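Local coordinates for Lmo0131 protein (Listeria monocytogenes, PDB 4Q6J) that probably acts as a cyclic-di-GMP phosphodiesterase of the EAL family, built as a TIM barrel, at residues I11-Y20 / D59-M69. Numbering follows the deposited sequence. Where two conformers were deposited one is given.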
loop_
_atom_site.group_PDB
_atom_site.type_symbol
_atom_site.label_atom_id
_atom_site.label_comp_id
_atom_site.label_asym_id
_atom_site.label_seq_id
_atom_site.Cartn_x
_atom_site.Cartn_y
_atom_site.Cartn_z
ATOM N N ILE B 11 -10.097 -26.271 -0.805
ATOM C CA ILE B 11 -10.240 -25.002 -1.536
ATOM C C ILE B 11 -9.667 -25.037 -2.961
ATOM O O ILE B 11 -10.392 -24.802 -3.916
ATOM C CB ILE B 11 -9.655 -23.805 -0.725
ATOM C CG1 ILE B 11 -10.574 -23.501 0.466
ATOM C CG2 ILE B 11 -9.462 -22.580 -1.606
ATOM C CD1 ILE B 11 -10.081 -22.464 1.400
ATOM N N TRP B 12 -8.395 -25.388 -3.076
ATOM C CA TRP B 12 -7.682 -25.392 -4.339
ATOM C C TRP B 12 -8.355 -26.356 -5.306
ATOM O O TRP B 12 -8.418 -26.090 -6.480
ATOM C CB TRP B 12 -6.190 -25.718 -4.118
ATOM C CG TRP B 12 -5.415 -24.546 -3.605
ATOM C CD1 TRP B 12 -5.861 -23.600 -2.763
ATOM C CD2 TRP B 12 -4.056 -24.193 -3.919
ATOM N NE1 TRP B 12 -4.891 -22.673 -2.528
ATOM C CE2 TRP B 12 -3.770 -23.010 -3.228
ATOM C CE3 TRP B 12 -3.064 -24.758 -4.725
ATOM C CZ2 TRP B 12 -2.532 -22.388 -3.300
ATOM C CZ3 TRP B 12 -1.839 -24.134 -4.790
ATOM C CH2 TRP B 12 -1.587 -22.956 -4.092
ATOM N N ASP B 13 -8.892 -27.494 -4.882
ATOM C CA ASP B 13 -9.559 -28.396 -5.810
ATOM C C ASP B 13 -10.885 -27.819 -6.300
ATOM O O ASP B 13 -11.287 -28.068 -7.433
ATOM C CB ASP B 13 -9.750 -29.783 -5.214
ATOM C CG ASP B 13 -9.829 -30.861 -6.283
ATOM O OD1 ASP B 13 -9.547 -30.553 -7.466
ATOM O OD2 ASP B 13 -10.157 -32.016 -5.940
ATOM N N ALA B 14 -11.557 -27.033 -5.465
ATOM C CA ALA B 14 -12.795 -26.394 -5.902
ATOM C C ALA B 14 -12.512 -25.330 -6.975
ATOM O O ALA B 14 -13.195 -25.218 -7.962
ATOM C CB ALA B 14 -13.521 -25.808 -4.731
ATOM N N ILE B 15 -11.474 -24.551 -6.772
ATOM C CA ILE B 15 -11.035 -23.586 -7.761
ATOM C C ILE B 15 -10.656 -24.244 -9.112
ATOM O O ILE B 15 -10.892 -23.686 -10.184
ATOM C CB ILE B 15 -9.848 -22.831 -7.203
ATOM C CG1 ILE B 15 -10.309 -21.819 -6.176
ATOM C CG2 ILE B 15 -9.124 -22.133 -8.273
ATOM C CD1 ILE B 15 -9.201 -21.315 -5.373
ATOM N N ARG B 16 -10.072 -25.435 -9.061
ATOM C CA ARG B 16 -9.742 -26.191 -10.279
ATOM C C ARG B 16 -10.971 -26.765 -10.989
ATOM O O ARG B 16 -11.014 -26.825 -12.218
ATOM C CB ARG B 16 -8.745 -27.308 -9.970
ATOM C CG ARG B 16 -7.375 -26.774 -9.614
ATOM C CD ARG B 16 -6.262 -27.675 -10.100
ATOM N NE ARG B 16 -4.957 -27.207 -9.648
ATOM C CZ ARG B 16 -4.448 -27.498 -8.461
ATOM N NH1 ARG B 16 -5.144 -28.238 -7.612
ATOM N NH2 ARG B 16 -3.254 -27.051 -8.120
ATOM N N ARG B 17 -11.965 -27.186 -10.210
ATOM C CA ARG B 17 -13.255 -27.571 -10.763
ATOM C C ARG B 17 -14.042 -26.369 -11.320
ATOM O O ARG B 17 -15.125 -26.553 -11.864
ATOM C CB ARG B 17 -14.107 -28.282 -9.712
ATOM C CG ARG B 17 -13.474 -29.518 -9.087
ATOM C CD ARG B 17 -14.170 -29.871 -7.758
ATOM N NE ARG B 17 -13.397 -30.755 -6.871
ATOM C CZ ARG B 17 -13.279 -30.582 -5.552
ATOM N NH1 ARG B 17 -13.874 -29.551 -4.958
ATOM N NH2 ARG B 17 -12.565 -31.437 -4.824
ATOM N N ASN B 18 -13.499 -25.154 -11.196
ATOM C CA ASN B 18 -14.231 -23.923 -11.528
ATOM C C ASN B 18 -15.588 -23.932 -10.863
ATOM O O ASN B 18 -16.627 -23.627 -11.462
ATOM C CB ASN B 18 -14.377 -23.718 -13.036
ATOM C CG ASN B 18 -13.314 -22.793 -13.596
ATOM O OD1 ASN B 18 -12.992 -21.767 -12.994
ATOM N ND2 ASN B 18 -12.751 -23.159 -14.743
ATOM N N SER B 19 -15.555 -24.300 -9.600
ATOM C CA SER B 19 -16.740 -24.532 -8.835
ATOM C C SER B 19 -17.239 -23.231 -8.138
ATOM O O SER B 19 -17.159 -23.115 -6.921
ATOM C CB SER B 19 -16.398 -25.646 -7.839
ATOM O OG SER B 19 -17.531 -26.123 -7.186
ATOM N N TYR B 20 -17.748 -22.266 -8.913
ATOM C CA TYR B 20 -18.211 -20.983 -8.359
ATOM C C TYR B 20 -19.723 -20.912 -8.342
ATOM O O TYR B 20 -20.372 -21.610 -9.105
ATOM C CB TYR B 20 -17.681 -19.808 -9.182
ATOM C CG TYR B 20 -16.173 -19.745 -9.307
ATOM C CD1 TYR B 20 -15.389 -19.291 -8.262
ATOM C CD2 TYR B 20 -15.539 -20.120 -10.475
ATOM C CE1 TYR B 20 -14.015 -19.231 -8.365
ATOM C CE2 TYR B 20 -14.171 -20.063 -10.593
ATOM C CZ TYR B 20 -13.411 -19.613 -9.537
ATOM O OH TYR B 20 -12.045 -19.558 -9.664
ATOM N N ASP B 59 -5.819 -17.946 -2.751
ATOM C CA ASP B 59 -5.649 -19.134 -3.545
ATOM C C ASP B 59 -5.841 -18.874 -5.047
ATOM O O ASP B 59 -5.099 -19.394 -5.855
ATOM C CB ASP B 59 -6.567 -20.212 -3.007
ATOM C CG ASP B 59 -6.471 -20.342 -1.507
ATOM O OD1 ASP B 59 -7.296 -19.747 -0.792
ATOM O OD2 ASP B 59 -5.556 -21.034 -1.060
ATOM N N ILE B 60 -6.816 -18.045 -5.403
ATOM C CA ILE B 60 -7.115 -17.780 -6.811
ATOM C C ILE B 60 -5.940 -17.144 -7.563
ATOM O O ILE B 60 -5.584 -17.573 -8.636
ATOM C CB ILE B 60 -8.337 -16.828 -6.915
ATOM C CG1 ILE B 60 -9.599 -17.475 -6.336
ATOM C CG2 ILE B 60 -8.566 -16.349 -8.338
ATOM C CD1 ILE B 60 -10.376 -18.310 -7.328
ATOM N N VAL B 61 -5.340 -16.133 -6.957
ATOM C CA VAL B 61 -4.125 -15.502 -7.431
ATOM C C VAL B 61 -2.991 -16.521 -7.559
ATOM O O VAL B 61 -2.418 -16.691 -8.627
ATOM C CB VAL B 61 -3.731 -14.382 -6.467
ATOM C CG1 VAL B 61 -2.279 -14.004 -6.642
ATOM C CG2 VAL B 61 -4.669 -13.183 -6.632
ATOM N N LEU B 62 -2.688 -17.222 -6.476
ATOM C CA LEU B 62 -1.649 -18.261 -6.496
ATOM C C LEU B 62 -1.905 -19.412 -7.489
ATOM O O LEU B 62 -0.983 -20.093 -7.942
ATOM C CB LEU B 62 -1.456 -18.809 -5.084
ATOM C CG LEU B 62 -1.053 -17.669 -4.144
ATOM C CD1 LEU B 62 -1.590 -17.871 -2.736
ATOM C CD2 LEU B 62 0.476 -17.445 -4.169
ATOM N N LEU B 63 -3.168 -19.629 -7.812
ATOM C CA LEU B 63 -3.519 -20.626 -8.801
ATOM C C LEU B 63 -3.754 -19.954 -10.161
ATOM O O LEU B 63 -4.169 -20.611 -11.109
ATOM C CB LEU B 63 -4.747 -21.439 -8.354
ATOM C CG LEU B 63 -4.577 -22.667 -7.450
ATOM C CD1 LEU B 63 -5.848 -23.503 -7.406
ATOM C CD2 LEU B 63 -3.404 -23.523 -7.907
ATOM N N ASN B 64 -3.430 -18.661 -10.239
ATOM C CA ASN B 64 -3.703 -17.810 -11.409
ATOM C C ASN B 64 -5.075 -18.073 -12.064
ATOM O O ASN B 64 -5.189 -18.200 -13.285
ATOM C CB ASN B 64 -2.538 -17.824 -12.427
ATOM C CG ASN B 64 -1.275 -17.082 -11.917
ATOM O OD1 ASN B 64 -1.062 -15.891 -12.202
ATOM N ND2 ASN B 64 -0.429 -17.797 -11.180
ATOM N N ALA B 65 -6.104 -18.146 -11.220
ATOM C CA ALA B 65 -7.479 -18.468 -11.638
ATOM C C ALA B 65 -8.419 -17.251 -11.764
ATOM O O ALA B 65 -9.616 -17.396 -12.019
ATOM C CB ALA B 65 -8.090 -19.511 -10.685
ATOM N N THR B 66 -7.851 -16.060 -11.632
ATOM C CA THR B 66 -8.629 -14.835 -11.629
ATOM C C THR B 66 -9.415 -14.692 -12.929
ATOM O O THR B 66 -10.503 -14.174 -12.917
ATOM C CB THR B 66 -7.799 -13.539 -11.393
ATOM O OG1 THR B 66 -6.668 -13.508 -12.248
ATOM C CG2 THR B 66 -7.348 -13.418 -9.951
ATOM N N ARG B 67 -8.855 -15.139 -14.043
ATOM C CA ARG B 67 -9.543 -14.980 -15.301
ATOM C C ARG B 67 -10.791 -15.853 -15.385
ATOM O O ARG B 67 -11.850 -15.364 -15.791
ATOM C CB ARG B 67 -8.623 -15.212 -16.481
ATOM C CG ARG B 67 -9.334 -14.986 -17.805
ATOM C CD ARG B 67 -10.077 -13.667 -17.888
ATOM N NE ARG B 67 -10.854 -13.641 -19.119
ATOM C CZ ARG B 67 -10.402 -13.201 -20.293
ATOM N NH1 ARG B 67 -9.182 -12.694 -20.416
ATOM N NH2 ARG B 67 -11.184 -13.252 -21.357
ATOM N N GLU B 68 -10.646 -17.123 -14.998
ATOM C CA GLU B 68 -11.748 -18.083 -14.902
ATOM C C GLU B 68 -12.902 -17.519 -14.079
ATOM O O GLU B 68 -14.066 -17.623 -14.442
ATOM C CB GLU B 68 -11.273 -19.379 -14.222
ATOM C CG GLU B 68 -10.471 -20.327 -15.118
ATOM C CD GLU B 68 -8.957 -20.203 -14.958
ATOM O OE1 GLU B 68 -8.273 -21.194 -15.254
ATOM O OE2 GLU B 68 -8.449 -19.128 -14.565
HETATM N N MSE B 69 -12.558 -16.922 -12.953
HETATM C CA MSE B 69 -13.545 -16.472 -12.017
HETATM C C MSE B 69 -14.328 -15.306 -12.606
HETATM O O MSE B 69 -15.562 -15.325 -12.589
HETATM C CB MSE B 69 -12.888 -16.126 -10.674
HETATM C CG MSE B 69 -13.856 -16.101 -9.517
HETATM SE SE MSE B 69 -13.151 -15.148 -7.981
HETATM C CE MSE B 69 -12.226 -13.801 -8.987
#
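The Y20 hydroxyl oxygen meets carbon from helix 53-62 and helix 66-83: I60 CD1 lies 3.1 Å from Y20 OH, near the plane of the phenol, and M69 CB 3.7 Å from it. M69, a selenomethionine, also lays CG over one face of the Y20 ring, 3.3 Å from CE1, a CH-pi contact, while its SE stands obliquely off the ring, 5.0 Å from the centroid, as a Met-aromatic contact.

Next along is I15. Its CG1 arm, turned beside the backbone N (chi1 -76°), reaches I60 CD1 and D59 CB, while the CG2 branch touches both L63 CD1 and A65 CB, 3.7 Å from each. L63 in turn lies across a face of the W12 indole: CG sits 4.0 Å from the centroid of the six-membered ring, and CD2 runs on to R16 NH2 at 3.5 Å. The D59 carboxylate stands at the indole edge, its plane 77° from the ring's, but the modelled approach is too short to trust. L184 of a second subunit packs on W12 and R16.

Helix 8-16 and helix 53-62 each end in a Schellman motif, with N18 and N64 as the positive-phi residues; beyond N64, A65 occupies the N-cap position of helix 66-83. The contact thus packs helix 8-16, just ahead of strand 20-29, against the junction of helices 53-62 and 66-83, within the beta-alpha-beta crossover from strand 35-45 to the parallel strand 89-95 in the EAL-domain TIM barrel.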